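Local coordinates for type IV secretion system protein VirB11 (Brucella suis, PDB 2GZA), which hydrolyses ATP as the hexameric VirB11 ATPase of the type IV secretion system, a virulence machinery of this pathogen, at residues C[289-301]-C[311-325]. Numbering follows the deposited sequence.
Sequences CELTFERLALMVL and YEIIRRLLYLVVDVV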
loop_
_atom_site.group_PDB
_atom_site.type_symbol
_atom_site.label_atom_id
_atom_site.label_comp_id
_atom_site.label_asym_id
_atom_site.label_seq_id
_atom_site.Cartn_x
_atom_site.Cartn_y
_atom_site.Cartn_z
ATOM N N CYS C 289 -23.425 14.887 -14.373
ATOM C CA CYS C 289 -22.099 15.348 -14.715
ATOM C C CYS C 289 -21.101 14.889 -13.674
ATOM O O CYS C 289 -20.023 14.406 -14.028
ATOM C CB CYS C 289 -22.093 16.857 -14.880
ATOM S SG CYS C 289 -23.060 17.351 -16.314
ATOM N N GLU C 290 -21.479 14.981 -12.400
ATOM C CA GLU C 290 -20.543 14.642 -11.336
ATOM C C GLU C 290 -20.302 13.149 -11.291
ATOM O O GLU C 290 -19.201 12.693 -11.001
ATOM C CB GLU C 290 -20.964 15.207 -9.979
ATOM C CG GLU C 290 -22.009 14.436 -9.191
ATOM C CD GLU C 290 -22.172 14.977 -7.773
ATOM O OE1 GLU C 290 -23.322 15.150 -7.318
ATOM O OE2 GLU C 290 -21.150 15.244 -7.106
ATOM N N LEU C 291 -21.337 12.398 -11.626
ATOM C CA LEU C 291 -21.250 10.955 -11.715
ATOM C C LEU C 291 -20.444 10.487 -12.930
ATOM O O LEU C 291 -19.937 9.368 -12.932
ATOM C CB LEU C 291 -22.652 10.333 -11.703
ATOM C CG LEU C 291 -23.405 10.243 -10.358
ATOM C CD1 LEU C 291 -24.876 9.888 -10.556
ATOM C CD2 LEU C 291 -22.764 9.263 -9.397
ATOM N N THR C 292 -20.327 11.337 -13.952
ATOM C CA THR C 292 -19.440 11.067 -15.082
ATOM C C THR C 292 -17.986 10.981 -14.607
ATOM O O THR C 292 -17.345 9.954 -14.792
ATOM C CB THR C 292 -19.572 12.120 -16.190
ATOM O OG1 THR C 292 -20.949 12.279 -16.528
ATOM C CG2 THR C 292 -18.797 11.703 -17.413
ATOM N N PHE C 293 -17.485 12.042 -13.983
ATOM C CA PHE C 293 -16.115 12.053 -13.476
ATOM C C PHE C 293 -15.916 10.920 -12.481
ATOM O O PHE C 293 -14.863 10.285 -12.443
ATOM C CB PHE C 293 -15.765 13.402 -12.838
ATOM C CG PHE C 293 -15.531 14.493 -13.839
ATOM C CD1 PHE C 293 -14.355 14.539 -14.571
ATOM C CD2 PHE C 293 -16.494 15.468 -14.053
ATOM C CE1 PHE C 293 -14.134 15.550 -15.503
ATOM C CE2 PHE C 293 -16.287 16.476 -14.978
ATOM C CZ PHE C 293 -15.102 16.517 -15.710
ATOM N N GLU C 294 -16.956 10.670 -11.693
ATOM C CA GLU C 294 -16.976 9.585 -10.720
ATOM C C GLU C 294 -16.776 8.228 -11.396
ATOM O O GLU C 294 -15.945 7.431 -10.964
ATOM C CB GLU C 294 -18.309 9.608 -9.967
ATOM C CG GLU C 294 -18.227 9.239 -8.507
ATOM C CD GLU C 294 -17.557 10.301 -7.650
ATOM O OE1 GLU C 294 -16.574 9.963 -6.958
ATOM O OE2 GLU C 294 -18.014 11.463 -7.656
ATOM N N ARG C 295 -17.530 7.984 -12.465
ATOM C CA ARG C 295 -17.428 6.736 -13.221
ATOM C C ARG C 295 -16.169 6.622 -14.079
ATOM O O ARG C 295 -15.652 5.528 -14.257
ATOM C CB ARG C 295 -18.668 6.518 -14.080
ATOM C CG ARG C 295 -19.888 6.096 -13.279
ATOM C CD ARG C 295 -20.862 5.297 -14.109
ATOM N NE ARG C 295 -20.384 3.943 -14.357
ATOM C CZ ARG C 295 -20.175 3.420 -15.558
ATOM N NH1 ARG C 295 -20.413 4.122 -16.658
ATOM N NH2 ARG C 295 -19.743 2.177 -15.659
ATOM N N LEU C 296 -15.687 7.746 -14.612
ATOM C CA LEU C 296 -14.447 7.761 -15.398
ATOM C C LEU C 296 -13.251 7.371 -14.545
ATOM O O LEU C 296 -12.353 6.664 -15.006
ATOM C CB LEU C 296 -14.208 9.128 -16.047
ATOM C CG LEU C 296 -15.196 9.554 -17.138
ATOM C CD1 LEU C 296 -14.886 10.950 -17.631
ATOM C CD2 LEU C 296 -15.228 8.562 -18.289
ATOM N N ALA C 297 -13.267 7.822 -13.295
ATOM C CA ALA C 297 -12.227 7.500 -12.326
ATOM C C ALA C 297 -12.176 6.008 -12.016
ATOM O O ALA C 297 -11.093 5.444 -11.900
ATOM C CB ALA C 297 -12.414 8.312 -11.053
ATOM N N LEU C 298 -13.344 5.380 -11.896
ATOM C CA LEU C 298 -13.437 3.938 -11.693
ATOM C C LEU C 298 -12.918 3.152 -12.901
ATOM O O LEU C 298 -12.335 2.083 -12.746
ATOM C CB LEU C 298 -14.878 3.540 -11.371
ATOM C CG LEU C 298 -15.445 3.588 -9.939
ATOM C CD1 LEU C 298 -14.808 4.644 -9.033
ATOM C CD2 LEU C 298 -16.968 3.732 -9.966
ATOM N N MET C 299 -13.122 3.693 -14.097
ATOM C CA MET C 299 -12.627 3.069 -15.311
ATOM C C MET C 299 -11.096 3.126 -15.367
ATOM O O MET C 299 -10.452 2.159 -15.775
ATOM C CB MET C 299 -13.244 3.728 -16.541
ATOM C CG MET C 299 -14.712 3.454 -16.680
ATOM S SD MET C 299 -15.481 4.492 -17.922
ATOM C CE MET C 299 -17.199 4.036 -17.694
ATOM N N VAL C 300 -10.528 4.253 -14.943
ATOM C CA VAL C 300 -9.078 4.421 -14.876
ATOM C C VAL C 300 -8.443 3.355 -13.977
ATOM O O VAL C 300 -7.391 2.791 -14.300
ATOM C CB VAL C 300 -8.682 5.848 -14.388
ATOM C CG1 VAL C 300 -7.170 5.978 -14.223
ATOM C CG2 VAL C 300 -9.191 6.913 -15.352
ATOM N N LEU C 301 -9.106 3.062 -12.865
ATOM C CA LEU C 301 -8.631 2.055 -11.929
ATOM C C LEU C 301 -8.653 0.632 -12.486
ATOM O O LEU C 301 -8.109 -0.275 -11.868
ATOM C CB LEU C 301 -9.411 2.138 -10.615
ATOM C CG LEU C 301 -9.165 3.362 -9.731
ATOM C CD1 LEU C 301 -10.259 3.489 -8.677
ATOM C CD2 LEU C 301 -7.786 3.312 -9.087
ATOM N N TYR C 311 -6.095 8.235 -6.116
ATOM C CA TYR C 311 -7.415 8.638 -6.571
ATOM C C TYR C 311 -7.487 10.140 -6.871
ATOM O O TYR C 311 -8.025 10.550 -7.901
ATOM C CB TYR C 311 -8.484 8.218 -5.546
ATOM C CG TYR C 311 -9.893 8.539 -5.988
ATOM C CD1 TYR C 311 -10.582 7.698 -6.863
ATOM C CD2 TYR C 311 -10.523 9.698 -5.556
ATOM C CE1 TYR C 311 -11.863 8.005 -7.281
ATOM C CE2 TYR C 311 -11.796 10.009 -5.967
ATOM C CZ TYR C 311 -12.459 9.162 -6.826
ATOM O OH TYR C 311 -13.720 9.486 -7.231
ATOM N N GLU C 312 -6.944 10.947 -5.963
ATOM C CA GLU C 312 -6.883 12.399 -6.146
ATOM C C GLU C 312 -6.152 12.833 -7.426
ATOM O O GLU C 312 -6.488 13.863 -7.992
ATOM C CB GLU C 312 -6.272 13.076 -4.914
ATOM N N ILE C 313 -5.184 12.041 -7.886
ATOM C CA ILE C 313 -4.437 12.332 -9.113
ATOM C C ILE C 313 -5.241 11.948 -10.356
ATOM O O ILE C 313 -5.208 12.654 -11.361
ATOM C CB ILE C 313 -3.026 11.670 -9.085
ATOM C CG1 ILE C 313 -2.220 12.169 -7.878
ATOM C CG2 ILE C 313 -2.255 11.904 -10.386
ATOM C CD1 ILE C 313 -2.228 13.684 -7.678
ATOM N N ILE C 314 -5.977 10.840 -10.271
ATOM C CA ILE C 314 -6.893 10.427 -11.331
ATOM C C ILE C 314 -7.925 11.535 -11.563
ATOM O O ILE C 314 -8.150 11.964 -12.698
ATOM C CB ILE C 314 -7.587 9.084 -10.974
ATOM C CG1 ILE C 314 -6.552 7.958 -10.930
ATOM C CG2 ILE C 314 -8.701 8.759 -11.971
ATOM C CD1 ILE C 314 -7.030 6.670 -10.311
ATOM N N ARG C 315 -8.519 12.010 -10.472
ATOM C CA ARG C 315 -9.506 13.077 -10.523
ATOM C C ARG C 315 -8.929 14.386 -11.045
ATOM O O ARG C 315 -9.618 15.158 -11.705
ATOM C CB ARG C 315 -10.146 13.293 -9.148
ATOM C CG ARG C 315 -11.086 12.161 -8.686
ATOM C CD ARG C 315 -12.220 11.883 -9.683
ATOM N NE ARG C 315 -13.132 13.017 -9.782
ATOM C CZ ARG C 315 -14.274 13.130 -9.111
ATOM N NH1 ARG C 315 -14.680 12.160 -8.295
ATOM N NH2 ARG C 315 -15.016 14.213 -9.264
ATOM N N ARG C 316 -7.663 14.633 -10.750
ATOM C CA ARG C 316 -6.985 15.797 -11.288
ATOM C C ARG C 316 -6.712 15.654 -12.790
ATOM O O ARG C 316 -6.868 16.616 -13.540
ATOM C CB ARG C 316 -5.703 16.063 -10.509
ATOM C CG ARG C 316 -4.829 17.154 -11.085
ATOM C CD ARG C 316 -3.422 16.628 -11.091
ATOM N NE ARG C 316 -2.389 17.624 -11.368
ATOM C CZ ARG C 316 -2.039 18.615 -10.567
ATOM N NH1 ARG C 316 -2.663 18.789 -9.440
ATOM N NH2 ARG C 316 -1.077 19.449 -10.907
ATOM N N LEU C 317 -6.319 14.460 -13.221
ATOM C CA LEU C 317 -6.091 14.195 -14.640
ATOM C C LEU C 317 -7.353 14.392 -15.468
ATOM O O LEU C 317 -7.304 14.977 -16.542
ATOM C CB LEU C 317 -5.500 12.796 -14.855
ATOM C CG LEU C 317 -3.981 12.738 -15.032
ATOM C CD1 LEU C 317 -3.485 13.732 -16.098
ATOM C CD2 LEU C 317 -3.280 12.994 -13.740
ATOM N N LEU C 318 -8.477 13.910 -14.944
ATOM C CA LEU C 318 -9.769 14.089 -15.587
ATOM C C LEU C 318 -10.119 15.565 -15.791
ATOM O O LEU C 318 -10.616 15.949 -16.851
ATOM C CB LEU C 318 -10.880 13.405 -14.784
ATOM C CG LEU C 318 -11.322 11.969 -15.096
ATOM C CD1 LEU C 318 -10.748 11.454 -16.409
ATOM C CD2 LEU C 318 -10.978 11.031 -13.973
ATOM N N TYR C 319 -9.856 16.381 -14.775
ATOM C CA TYR C 319 -10.135 17.808 -14.851
ATOM C C TYR C 319 -9.204 18.575 -15.782
ATOM O O TYR C 319 -9.607 19.587 -16.357
ATOM C CB TYR C 319 -10.137 18.455 -13.464
ATOM C CG TYR C 319 -11.296 18.053 -12.568
ATOM C CD1 TYR C 319 -11.097 17.810 -11.211
ATOM C CD2 TYR C 319 -12.591 17.918 -13.074
ATOM C CE1 TYR C 319 -12.150 17.439 -10.382
ATOM C CE2 TYR C 319 -13.649 17.543 -12.252
ATOM C CZ TYR C 319 -13.419 17.309 -10.908
ATOM O OH TYR C 319 -14.465 16.945 -10.087
ATOM N N LEU C 320 -7.970 18.100 -15.927
ATOM C CA LEU C 320 -7.006 18.716 -16.828
ATOM C C LEU C 320 -7.305 18.400 -18.283
ATOM O O LEU C 320 -6.959 19.170 -19.177
ATOM C CB LEU C 320 -5.598 18.255 -16.473
ATOM C CG LEU C 320 -5.000 18.865 -15.205
ATOM C CD1 LEU C 320 -3.728 18.152 -14.846
ATOM C CD2 LEU C 320 -4.746 20.359 -15.362
ATOM N N VAL C 321 -7.969 17.275 -18.501
ATOM C CA VAL C 321 -8.154 16.703 -19.822
ATOM C C VAL C 321 -9.575 16.920 -20.352
ATOM O O VAL C 321 -9.766 17.149 -21.544
ATOM C CB VAL C 321 -7.785 15.203 -19.777
ATOM C CG1 VAL C 321 -8.574 14.391 -20.787
ATOM C CG2 VAL C 321 -6.298 15.038 -19.969
ATOM N N VAL C 322 -10.565 16.856 -19.470
ATOM C CA VAL C 322 -11.971 16.939 -19.878
ATOM C C VAL C 322 -12.498 18.347 -19.682
ATOM O O VAL C 322 -12.590 18.825 -18.555
ATOM C CB VAL C 322 -12.883 15.922 -19.107
ATOM C CG1 VAL C 322 -14.344 16.111 -19.484
ATOM C CG2 VAL C 322 -12.459 14.486 -19.387
ATOM N N ASP C 323 -12.852 19.000 -20.782
ATOM C CA ASP C 323 -13.274 20.395 -20.750
ATOM C C ASP C 323 -14.764 20.531 -20.472
ATOM O O ASP C 323 -15.173 21.333 -19.628
ATOM C CB ASP C 323 -12.919 21.098 -22.057
ATOM C CG ASP C 323 -11.427 21.215 -22.262
ATOM O OD1 ASP C 323 -10.750 21.719 -21.342
ATOM O OD2 ASP C 323 -10.938 20.802 -23.342
ATOM N N VAL C 324 -15.575 19.754 -21.184
ATOM C CA VAL C 324 -17.021 19.870 -21.095
ATOM C C VAL C 324 -17.657 18.500 -20.886
ATOM O O VAL C 324 -17.247 17.518 -21.494
ATOM C CB VAL C 324 -17.617 20.545 -22.363
ATOM C CG1 VAL C 324 -19.133 20.655 -22.268
ATOM C CG2 VAL C 324 -17.004 21.922 -22.591
ATOM N N VAL C 325 -18.647 18.439 -20.002
ATOM C CA VAL C 325 -19.497 17.260 -19.867
ATOM C C VAL C 325 -20.945 17.682 -20.106
ATOM O O VAL C 325 -21.479 18.524 -19.378
ATOM C CB VAL C 325 -19.386 16.582 -18.462
ATOM C CG1 VAL C 325 -20.319 15.368 -18.363
ATOM C CG2 VAL C 325 -17.957 16.172 -18.152
HETATM O O HOH W 1 -15.321 7.822 -8.328
#
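Phe293 of helix 289-300 fills the angle between helix 311-321 and the start of the strand that follows it. Tyr319 turns its edge to one face of the Phe293 ring, and the ring centres are 4.8 Å apart. CB of Leu318 meets the rim of the same ring in its plane, 3.7 Å from CD1 of Phe293. CB and CG1 of Val322 pack against its outer atoms, as does CG2 of Val325, 3.6 Å from CE2 of Phe293.

Ala297 is a knob in a hole formed by Tyr311, Ile314, Arg315 and Leu318. One turn on, Val300 and Ile314 meet tip to tip. Leu301 CD2 touches Ile314 CD1.

The polar contacts centre on Arg315, whose chain bends at chi2 and chi3 (-56° and -66°) and lays its guanidinium over CB of Phe293. NH1 of Arg315 forms a salt bridge to OE1 of Glu294 at 3.2 Å, with the carboxylate plane nearly perpendicular to the guanidinium. NH1 of Arg315 also donates to OH of Tyr311 at 3.0 Å, in the guanidinium plane, and NH2 donates to Tyr319 OH. Two tyrosines thus hold the guanidinium in place. A water accepts from Tyr311 OH and donates to both O and OE1 of Glu294. Arg316 of this chain bridges to Glu294 of another subunit, so the cluster lies near subunit interfaces.

The helix axes approach to 9.7 Å at 120°. The contact packs two consecutive helices onto the mixed sheet of the P-loop NTPase domain. There strand 324-331 lies beside strand 178-182, which leads into the predicted ATP-binding P-loop. Trp344 of strand 339-345 packs edge-to-face with Phe293.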